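Long-range contacts in microbial serine proteinases; subtilisin (Bacillus subtilis, PDB 2GKO), which probably hydrolyses peptide bonds as a cold-adapted, calcium-loaded serine endopeptidase of the subtilisin family: residues 277-282 against 301-306; 32-37 against 102-107; 117-122 against 149-154. All coordinates share one frame; numbering follows the deposited sequence.

Interaction 1 (277-282 against 301-306)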
loop_
_atom_site.group_PDB
_atom_site.type_symbol
_atom_site.label_atom_id
_atom_site.label_comp_id
_atom_site.label_asym_id
_atom_site.label_seq_id
_atom_site.Cartn_x
_atom_site.Cartn_y
_atom_site.Cartn_z
ATOM N N GLU A 277 8.966 7.777 10.412
ATOM C CA GLU A 277 10.124 7.121 9.840
ATOM C C GLU A 277 10.003 7.008 8.316
ATOM O O GLU A 277 10.966 7.225 7.615
ATOM C CB GLU A 277 10.374 5.744 10.486
ATOM C CG GLU A 277 11.590 4.977 9.963
ATOM C CD GLU A 277 12.916 5.671 10.246
ATOM O OE1 GLU A 277 12.954 6.551 11.136
ATOM O OE2 GLU A 277 13.904 5.294 9.582
ATOM N N LEU A 278 8.825 6.661 7.805
ATOM C CA LEU A 278 8.617 6.677 6.353
ATOM C C LEU A 278 8.902 8.050 5.760
ATOM O O LEU A 278 9.536 8.158 4.726
ATOM C CB LEU A 278 7.175 6.278 6.011
ATOM C CG LEU A 278 6.795 4.805 6.190
ATOM C CD1 LEU A 278 5.291 4.664 5.980
ATOM C CD2 LEU A 278 7.563 3.879 5.247
ATOM N N GLN A 279 8.406 9.084 6.417
ATOM C CA GLN A 279 8.584 10.463 5.965
ATOM C C GLN A 279 10.057 10.841 5.947
ATOM O O GLN A 279 10.543 11.426 4.988
ATOM C CB GLN A 279 7.805 11.431 6.842
ATOM C CG GLN A 279 6.304 11.429 6.582
ATOM C CD GLN A 279 5.508 12.204 7.606
ATOM O OE1 GLN A 279 6.075 12.946 8.424
ATOM N NE2 GLN A 279 4.196 12.053 7.571
ATOM N N THR A 280 10.772 10.490 7.012
ATOM C CA THR A 280 12.212 10.745 7.082
ATOM C C THR A 280 12.991 10.058 5.990
ATOM O O THR A 280 13.821 10.661 5.326
ATOM C CB THR A 280 12.736 10.275 8.456
ATOM O OG1 THR A 280 12.142 11.090 9.465
ATOM C CG2 THR A 280 14.234 10.491 8.592
ATOM N N ARG A 281 12.737 8.764 5.840
ATOM C CA ARG A 281 13.370 7.963 4.806
ATOM C C ARG A 281 13.089 8.495 3.397
ATOM O O ARG A 281 13.982 8.521 2.556
ATOM C CB ARG A 281 12.890 6.525 4.912
ATOM C CG ARG A 281 13.461 5.785 6.102
ATOM C CD ARG A 281 13.246 4.336 6.017
ATOM N NE ARG A 281 13.646 3.618 7.236
ATOM C CZ ARG A 281 13.874 2.323 7.277
ATOM N NH1 ARG A 281 14.214 1.758 8.431
ATOM N NH2 ARG A 281 13.807 1.589 6.176
ATOM N N ALA A 282 11.847 8.903 3.140
ATOM C CA ALA A 282 11.477 9.455 1.843
ATOM C C ALA A 282 12.278 10.736 1.594
ATOM O O ALA A 282 12.789 10.952 0.500
ATOM C CB ALA A 282 9.983 9.771 1.814
ATOM N N SER A 301 5.435 13.681 -5.951
ATOM C CA SER A 301 6.132 12.619 -5.244
ATOM C C SER A 301 6.134 12.768 -3.722
ATOM O O SER A 301 6.680 11.913 -3.041
ATOM C CB SER A 301 7.562 12.527 -5.761
ATOM O OG SER A 301 8.276 13.731 -5.504
ATOM N N GLY A 302 5.492 13.810 -3.194
ATOM C CA GLY A 302 5.569 14.121 -1.782
ATOM C C GLY A 302 7.027 14.288 -1.353
ATOM O O GLY A 302 7.822 14.919 -2.062
ATOM N N PHE A 303 7.386 13.680 -0.224
ATOM C CA PHE A 303 8.710 13.889 0.394
ATOM C C PHE A 303 9.818 13.159 -0.345
ATOM O O PHE A 303 10.998 13.533 -0.253
ATOM C CB PHE A 303 8.712 13.421 1.848
ATOM C CG PHE A 303 7.773 14.158 2.778
ATOM C CD1 PHE A 303 6.850 15.119 2.338
ATOM C CD2 PHE A 303 7.840 13.884 4.141
ATOM C CE1 PHE A 303 5.999 15.739 3.209
ATOM C CE2 PHE A 303 7.003 14.498 5.016
ATOM C CZ PHE A 303 6.082 15.440 4.571
ATOM N N GLY A 304 9.449 12.100 -1.068
ATOM C CA GLY A 304 10.381 11.265 -1.796
ATOM C C GLY A 304 10.051 9.787 -1.750
ATOM O O GLY A 304 8.900 9.400 -1.554
ATOM N N PHE A 305 11.083 8.967 -1.901
ATOM C CA PHE A 305 10.963 7.527 -2.072
ATOM C C PHE A 305 11.610 6.838 -0.857
ATOM O O PHE A 305 12.844 6.693 -0.797
ATOM C CB PHE A 305 11.680 7.147 -3.381
ATOM C CG PHE A 305 11.678 5.664 -3.727
ATOM C CD1 PHE A 305 12.414 5.201 -4.808
ATOM C CD2 PHE A 305 10.936 4.740 -3.005
ATOM C CE1 PHE A 305 12.434 3.871 -5.152
ATOM C CE2 PHE A 305 10.961 3.400 -3.357
ATOM C CZ PHE A 305 11.681 2.965 -4.412
ATOM N N ALA A 306 10.783 6.451 0.120
ATOM C CA ALA A 306 11.284 5.704 1.279
ATOM C C ALA A 306 11.749 4.326 0.837
ATOM O O ALA A 306 11.042 3.605 0.131
ATOM C CB ALA A 306 10.246 5.607 2.356
#
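Arg-281, whose CB lies against the methyl of Ala-306, turns its NE back along its own helix to Glu-277 OE2, a salt bridge of 2.9 Å with a nearly straight N-H...O angle of 174° and the acceptor in the guanidinium plane. Its NH2 reaches the carbonyl of Lys-307, which ties the guanidinium to the chain just beyond Ala-306. The Ala-306 CB itself sits 3.8 Å from Arg-281 CB and 3.6 Å from Leu-278 O, fitted against the helix wall. Ala-282 faces the same loop: its CB is 3.9 Å from Phe-303 CB, and its O receives a CA-H...O contact from Gly-304 CA at 3.3 Å. A side chain on Gly-304 would run into that oxygen. The subtilase chain returns, after a loop that supplies calcium ligands, among them Asp-286 and Asp-298, to pack on the last turns of helix 271-283; a type II' turn from Ser-301 to Gly-304, with Gly-302 at positive phi, delivers Phe-303 to it. Gln-279 has CG anti to its carbonyl carbon (chi1 -75°) and then runs extended across the ring at a slant, CB 3.6 Å from Phe-303 CD2 and CG 3.5 Å from Phe-303 CE2. The amide plane stands 65° from the ring, and NE2 bonds to Glu-225. An alanine here would take away CG and the amide, and would probably open a gap beside Phe-303 CE2 and leave the Glu-225 carboxylate without this amide donor. Tyr-217 meets the Phe-303 ring edge-to-face.

Interaction 2 (32-37 against 102-107)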
loop_
_atom_site.group_PDB
_atom_site.type_symbol
_atom_site.label_atom_id
_atom_site.label_comp_id
_atom_site.label_asym_id
_atom_site.label_seq_id
_atom_site.Cartn_x
_atom_site.Cartn_y
_atom_site.Cartn_z
ATOM N N VAL A 32 -5.055 -5.916 3.857
ATOM C CA VAL A 32 -5.263 -5.546 2.485
ATOM C C VAL A 32 -6.753 -5.504 2.251
ATOM O O VAL A 32 -7.439 -6.541 2.183
ATOM C CB VAL A 32 -4.554 -6.534 1.535
ATOM C CG1 VAL A 32 -4.872 -6.195 0.109
ATOM C CG2 VAL A 32 -3.028 -6.502 1.783
ATOM N N LEU A 33 -7.269 -4.284 2.143
ATOM C CA LEU A 33 -8.700 -4.030 1.941
ATOM C C LEU A 33 -8.890 -3.842 0.467
ATOM O O LEU A 33 -8.475 -2.850 -0.113
ATOM C CB LEU A 33 -9.145 -2.796 2.734
ATOM C CG LEU A 33 -9.471 -3.048 4.207
ATOM C CD1 LEU A 33 -8.314 -3.648 5.000
ATOM C CD2 LEU A 33 -9.891 -1.693 4.810
ATOM N N ASP A 34 -9.492 -4.830 -0.182
ATOM C CA ASP A 34 -9.412 -4.892 -1.651
ATOM C C ASP A 34 -10.424 -5.904 -2.189
ATOM O O ASP A 34 -11.419 -6.191 -1.527
ATOM C CB ASP A 34 -7.942 -5.204 -2.052
ATOM C CG ASP A 34 -7.541 -4.577 -3.367
ATOM O OD1 ASP A 34 -8.220 -4.856 -4.413
ATOM O OD2 ASP A 34 -6.552 -3.824 -3.459
ATOM N N THR A 35 -10.176 -6.494 -3.370
ATOM C CA THR A 35 -11.092 -7.424 -4.016
ATOM C C THR A 35 -11.041 -8.822 -3.428
ATOM O O THR A 35 -11.693 -9.710 -3.960
ATOM C CB THR A 35 -10.793 -7.522 -5.516
ATOM O OG1 THR A 35 -9.455 -8.004 -5.741
ATOM C CG2 THR A 35 -10.860 -6.153 -6.172
ATOM N N GLY A 36 -10.271 -8.998 -2.354
ATOM C CA GLY A 36 -10.027 -10.291 -1.730
ATOM C C GLY A 36 -8.619 -10.712 -2.043
ATOM O O GLY A 36 -7.874 -9.961 -2.657
ATOM N N VAL A 37 -8.253 -11.911 -1.612
ATOM C CA VAL A 37 -6.942 -12.493 -1.903
ATOM C C VAL A 37 -7.112 -13.982 -2.095
ATOM O O VAL A 37 -7.884 -14.627 -1.380
ATOM C CB VAL A 37 -5.947 -12.238 -0.758
ATOM C CG1 VAL A 37 -4.580 -12.844 -1.094
ATOM C CG2 VAL A 37 -5.805 -10.733 -0.508
ATOM N N LYS A 102 -12.001 -8.498 2.155
ATOM C CA LYS A 102 -12.643 -8.222 0.870
ATOM C C LYS A 102 -13.656 -7.104 1.102
ATOM O O LYS A 102 -14.600 -7.280 1.858
ATOM C CB LYS A 102 -13.286 -9.470 0.271
ATOM C CG LYS A 102 -13.895 -9.274 -1.097
ATOM C CD LYS A 102 -14.353 -10.594 -1.675
ATOM C CE LYS A 102 -14.902 -10.401 -3.064
ATOM N NZ LYS A 102 -15.333 -11.690 -3.714
ATOM N N VAL A 103 -13.416 -5.966 0.478
ATOM C CA VAL A 103 -14.305 -4.796 0.548
ATOM C C VAL A 103 -14.858 -4.338 -0.800
ATOM O O VAL A 103 -15.754 -3.482 -0.840
ATOM C CB VAL A 103 -13.596 -3.613 1.240
ATOM C CG1 VAL A 103 -13.040 -4.053 2.562
ATOM C CG2 VAL A 103 -12.495 -2.970 0.347
ATOM N N LEU A 104 -14.334 -4.895 -1.894
ATOM C CA LEU A 104 -14.762 -4.579 -3.254
ATOM C C LEU A 104 -15.419 -5.851 -3.763
ATOM O O LEU A 104 -14.776 -6.884 -3.921
ATOM C CB LEU A 104 -13.565 -4.175 -4.090
ATOM C CG LEU A 104 -12.732 -3.003 -3.573
ATOM C CD1 LEU A 104 -11.582 -2.662 -4.519
ATOM C CD2 LEU A 104 -13.599 -1.792 -3.384
ATOM N N GLY A 105 -16.728 -5.775 -3.921
ATOM C CA GLY A 105 -17.549 -6.966 -4.014
ATOM C C GLY A 105 -17.816 -7.280 -5.448
ATOM O O GLY A 105 -17.725 -6.395 -6.309
ATOM N N ASP A 106 -18.162 -8.539 -5.707
ATOM C CA ASP A 106 -18.355 -8.990 -7.068
ATOM C C ASP A 106 -19.683 -8.448 -7.608
ATOM O O ASP A 106 -20.682 -8.354 -6.880
ATOM C CB ASP A 106 -18.305 -10.528 -7.218
ATOM C CG ASP A 106 -17.226 -11.196 -6.362
ATOM O OD1 ASP A 106 -16.012 -11.011 -6.606
ATOM O OD2 ASP A 106 -17.537 -11.956 -5.415
ATOM N N ASP A 107 -19.662 -7.986 -8.852
ATOM C CA ASP A 107 -18.424 -7.551 -9.494
ATOM C C ASP A 107 -18.746 -6.309 -10.305
ATOM O O ASP A 107 -19.888 -6.078 -10.725
ATOM C CB ASP A 107 -17.737 -8.666 -10.300
ATOM C CG ASP A 107 -16.297 -8.918 -9.858
ATOM O OD1 ASP A 107 -15.416 -9.023 -10.737
ATOM O OD2 ASP A 107 -15.947 -9.049 -8.662
HETATM O O HOH W 1 -13.031 -10.354 -6.229
#
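Lys-102 lies along the backbone of Thr-35 and Gly-36. Its CB rests 3.9 Å from Gly-36 CA; CG, anti to the backbone N (chi1 -176°), passes 3.6 Å from Thr-35 O, and the extended chain keeps CD beside the same oxygen until CE comes within 3.4 Å of Thr-35 O. A CB on Gly-36 would press on CD. At the tip, NZ forms a salt bridge with Asp-106 OD2 at 2.8 Å and also bonds to the carbonyl of Thr-66. Water 1 donates to Thr-35 O at 2.7 Å and to Asp-106 OD1, bridging the two segments through solvent.

The backbones meet as a parallel bridge, Asp-34 with Lys-102, at the end of strand 29-34. Asp-34 O accepts Val-103 N at 2.8 Å in the carbonyl plane and Leu-104 N at 3.2 Å from 54° above it, so one oxygen holds two successive amides as the chain leaves the sheet. Leu-33 packs on the Val-103 methyls, while Leu-104 CD1 touches Thr-35 CG2. Asp-34, Thr-35 and Gly-36 form the Asp-Thr-Gly signature that carries the catalytic aspartate in subtilisins. Consistently, Asp-34 touches His-71, which lines the inhibitor pocket. OD1 of Asp-34 accepts Thr-35 N at 2.8 Å through its anti lone pair, which fixes the turn of the carboxylate. Asp-106 OD2 also pairs with Arg-68, whose NH1 lies close to Lys-102 NZ, so one carboxylate is shared by two cations and probably offsets their repulsion only in part, while uncharged backbone bonds fix the strand end that bears Asp-34.

Interaction 3 (117-122 against 149-154)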
loop_
_atom_site.group_PDB
_atom_site.type_symbol
_atom_site.label_atom_id
_atom_site.label_comp_id
_atom_site.label_asym_id
_atom_site.label_seq_id
_atom_site.Cartn_x
_atom_site.Cartn_y
_atom_site.Cartn_z
ATOM N N GLU A 117 -16.680 -0.404 7.235
ATOM C CA GLU A 117 -16.822 -1.467 8.215
ATOM C C GLU A 117 -15.507 -2.221 8.375
ATOM O O GLU A 117 -15.087 -2.552 9.478
ATOM C CB GLU A 117 -17.942 -2.412 7.806
ATOM C CG GLU A 117 -18.233 -3.521 8.804
ATOM C CD GLU A 117 -18.879 -3.035 10.098
ATOM O OE1 GLU A 117 -19.182 -1.822 10.235
ATOM O OE2 GLU A 117 -19.047 -3.882 11.001
ATOM N N ALA A 118 -14.837 -2.469 7.258
ATOM C CA ALA A 118 -13.554 -3.170 7.303
ATOM C C ALA A 118 -12.446 -2.372 7.965
ATOM O O ALA A 118 -11.636 -2.931 8.712
ATOM C CB ALA A 118 -13.138 -3.564 5.884
ATOM N N ILE A 119 -12.405 -1.063 7.716
ATOM C CA ILE A 119 -11.429 -0.195 8.350
ATOM C C ILE A 119 -11.660 -0.223 9.856
ATOM O O ILE A 119 -10.739 -0.389 10.626
ATOM C CB ILE A 119 -11.526 1.256 7.822
ATOM C CG1 ILE A 119 -11.152 1.327 6.332
ATOM C CG2 ILE A 119 -10.588 2.159 8.605
ATOM C CD1 ILE A 119 -11.577 2.613 5.710
ATOM N N ARG A 120 -12.913 -0.032 10.270
ATOM C CA ARG A 120 -13.214 -0.074 11.691
ATOM C C ARG A 120 -12.861 -1.419 12.306
ATOM O O ARG A 120 -12.326 -1.454 13.398
ATOM C CB ARG A 120 -14.679 0.257 11.954
ATOM C CG ARG A 120 -15.049 1.703 11.616
ATOM C CD ARG A 120 -16.500 2.007 11.845
ATOM N NE ARG A 120 -16.846 1.664 13.215
ATOM C CZ ARG A 120 -16.732 2.486 14.262
ATOM N NH1 ARG A 120 -17.055 2.033 15.470
ATOM N NH2 ARG A 120 -16.306 3.754 14.111
ATOM N N HIS A 121 -13.179 -2.503 11.616
ATOM C CA HIS A 121 -12.892 -3.838 12.121
ATOM C C HIS A 121 -11.395 -4.059 12.331
ATOM O O HIS A 121 -10.978 -4.622 13.340
ATOM C CB HIS A 121 -13.489 -4.919 11.225
ATOM C CG HIS A 121 -13.329 -6.300 11.784
ATOM N ND1 HIS A 121 -13.885 -6.680 12.991
ATOM C CD2 HIS A 121 -12.612 -7.365 11.349
ATOM C CE1 HIS A 121 -13.554 -7.936 13.247
ATOM N NE2 HIS A 121 -12.785 -8.373 12.267
ATOM N N ALA A 122 -10.580 -3.569 11.404
ATOM C CA ALA A 122 -9.141 -3.677 11.518
ATOM C C ALA A 122 -8.672 -2.948 12.775
ATOM O O ALA A 122 -7.847 -3.447 13.511
ATOM C CB ALA A 122 -8.462 -3.105 10.284
ATOM N N THR A 149 -13.894 8.217 5.534
ATOM C CA THR A 149 -13.103 9.177 6.307
ATOM C C THR A 149 -13.172 8.948 7.820
ATOM O O THR A 149 -12.146 8.884 8.508
ATOM C CB THR A 149 -13.577 10.593 5.991
ATOM O OG1 THR A 149 -13.207 10.943 4.653
ATOM C CG2 THR A 149 -12.874 11.605 6.866
ATOM N N ASN A 150 -14.389 8.806 8.337
ATOM C CA ASN A 150 -14.580 8.624 9.775
ATOM C C ASN A 150 -13.988 7.310 10.269
ATOM O O ASN A 150 -13.433 7.248 11.370
ATOM C CB ASN A 150 -16.047 8.721 10.143
ATOM C CG ASN A 150 -16.592 10.141 9.991
ATOM O OD1 ASN A 150 -15.826 11.087 9.800
ATOM N ND2 ASN A 150 -17.919 10.281 10.050
ATOM N N ALA A 151 -14.083 6.280 9.428
ATOM C CA ALA A 151 -13.506 4.974 9.727
ATOM C C ALA A 151 -11.987 5.069 9.773
ATOM O O ALA A 151 -11.364 4.545 10.688
ATOM C CB ALA A 151 -13.966 3.952 8.708
ATOM N N VAL A 152 -11.390 5.781 8.816
ATOM C CA VAL A 152 -9.940 6.012 8.800
ATOM C C VAL A 152 -9.479 6.707 10.068
ATOM O O VAL A 152 -8.508 6.294 10.698
ATOM C CB VAL A 152 -9.495 6.803 7.543
ATOM C CG1 VAL A 152 -8.083 7.351 7.667
ATOM C CG2 VAL A 152 -9.616 5.923 6.298
ATOM N N ASP A 153 -10.197 7.757 10.448
ATOM C CA ASP A 153 -9.845 8.493 11.648
ATOM C C ASP A 153 -9.973 7.624 12.902
ATOM O O ASP A 153 -9.120 7.688 13.784
ATOM C CB ASP A 153 -10.728 9.744 11.772
ATOM C CG ASP A 153 -10.485 10.756 10.647
ATOM O OD1 ASP A 153 -9.358 10.793 10.101
ATOM O OD2 ASP A 153 -11.391 11.561 10.278
ATOM N N TYR A 154 -11.028 6.827 12.964
ATOM C CA TYR A 154 -11.272 5.895 14.063
ATOM C C TYR A 154 -10.116 4.911 14.209
ATOM O O TYR A 154 -9.556 4.724 15.293
ATOM C CB TYR A 154 -12.570 5.165 13.786
ATOM C CG TYR A 154 -12.953 4.063 14.747
ATOM C CD1 TYR A 154 -13.661 4.336 15.907
ATOM C CD2 TYR A 154 -12.652 2.728 14.460
ATOM C CE1 TYR A 154 -14.028 3.324 16.772
ATOM C CE2 TYR A 154 -13.037 1.699 15.312
ATOM C CZ TYR A 154 -13.715 2.007 16.471
ATOM O OH TYR A 154 -14.100 1.009 17.323
#
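Helix segments 117-122 and 149-154 run almost parallel, 8° apart with axes 8.3 Å from each other, and come nearest at Arg-120 and Ala-151, whose CA atoms are 5.4 Å apart. They belong to neighbouring helices of successive beta-alpha-beta crossovers: helix 112-129 links strands 97-102 and 133-137, and helix 146-157 links strands 133-137 and 161-165. On the sheet side, Ile-119 fills the groove between the helices. Its CB is 3.7 Å from Ala-151 CB, its CG2 lies 3.3 Å from Ala-151 O, and its CD1 meets Val-152 CG2 at 3.9 Å. Met-137 of strand 133-137 touches both Ile-119 and Val-152 from the sheet.

Farther from the sheet, apolar packing gives way to a cation-pi pair. Arg-120 lays CG on the Ala-151 methyl, then bends at chi3 to bring its guanidinium over the face of Tyr-154, CZ standing 3.7 Å from the ring centroid and 8° off the normal. The hydroxyl of Tyr-154 bonds to Asp-124, one turn on from Arg-120, which anchors the ring's far end. The planes are tilted by 31°, and NH2 dips toward the rim, 3.2 Å from Tyr-154 CD1.

How the interactions relate
All three contacts are largely buried, but they serve different parts of the fold. Interactions 2 and 3 share a neighbourhood: their centres are about 16 Å apart, and Val-103 CG1 meets Ala-118 CB at 3.4 Å while Leu-33 CD2 packs on Ile-119 CG1, so helix 112-129 joins the strand end of one to the helix pair of the other. Interaction 1 stands apart, about 28 Å from interaction 2 between centres and on the opposite side of the chain's centre, where the C-terminal loop closes on helix 271-283. Backbone hydrogen bonds and water link the segments near the active site in interaction 2; interaction 3 combines aliphatic packing with a partly exposed cation-pi pair; interaction 1 relies on apolar and CA-H...O contacts.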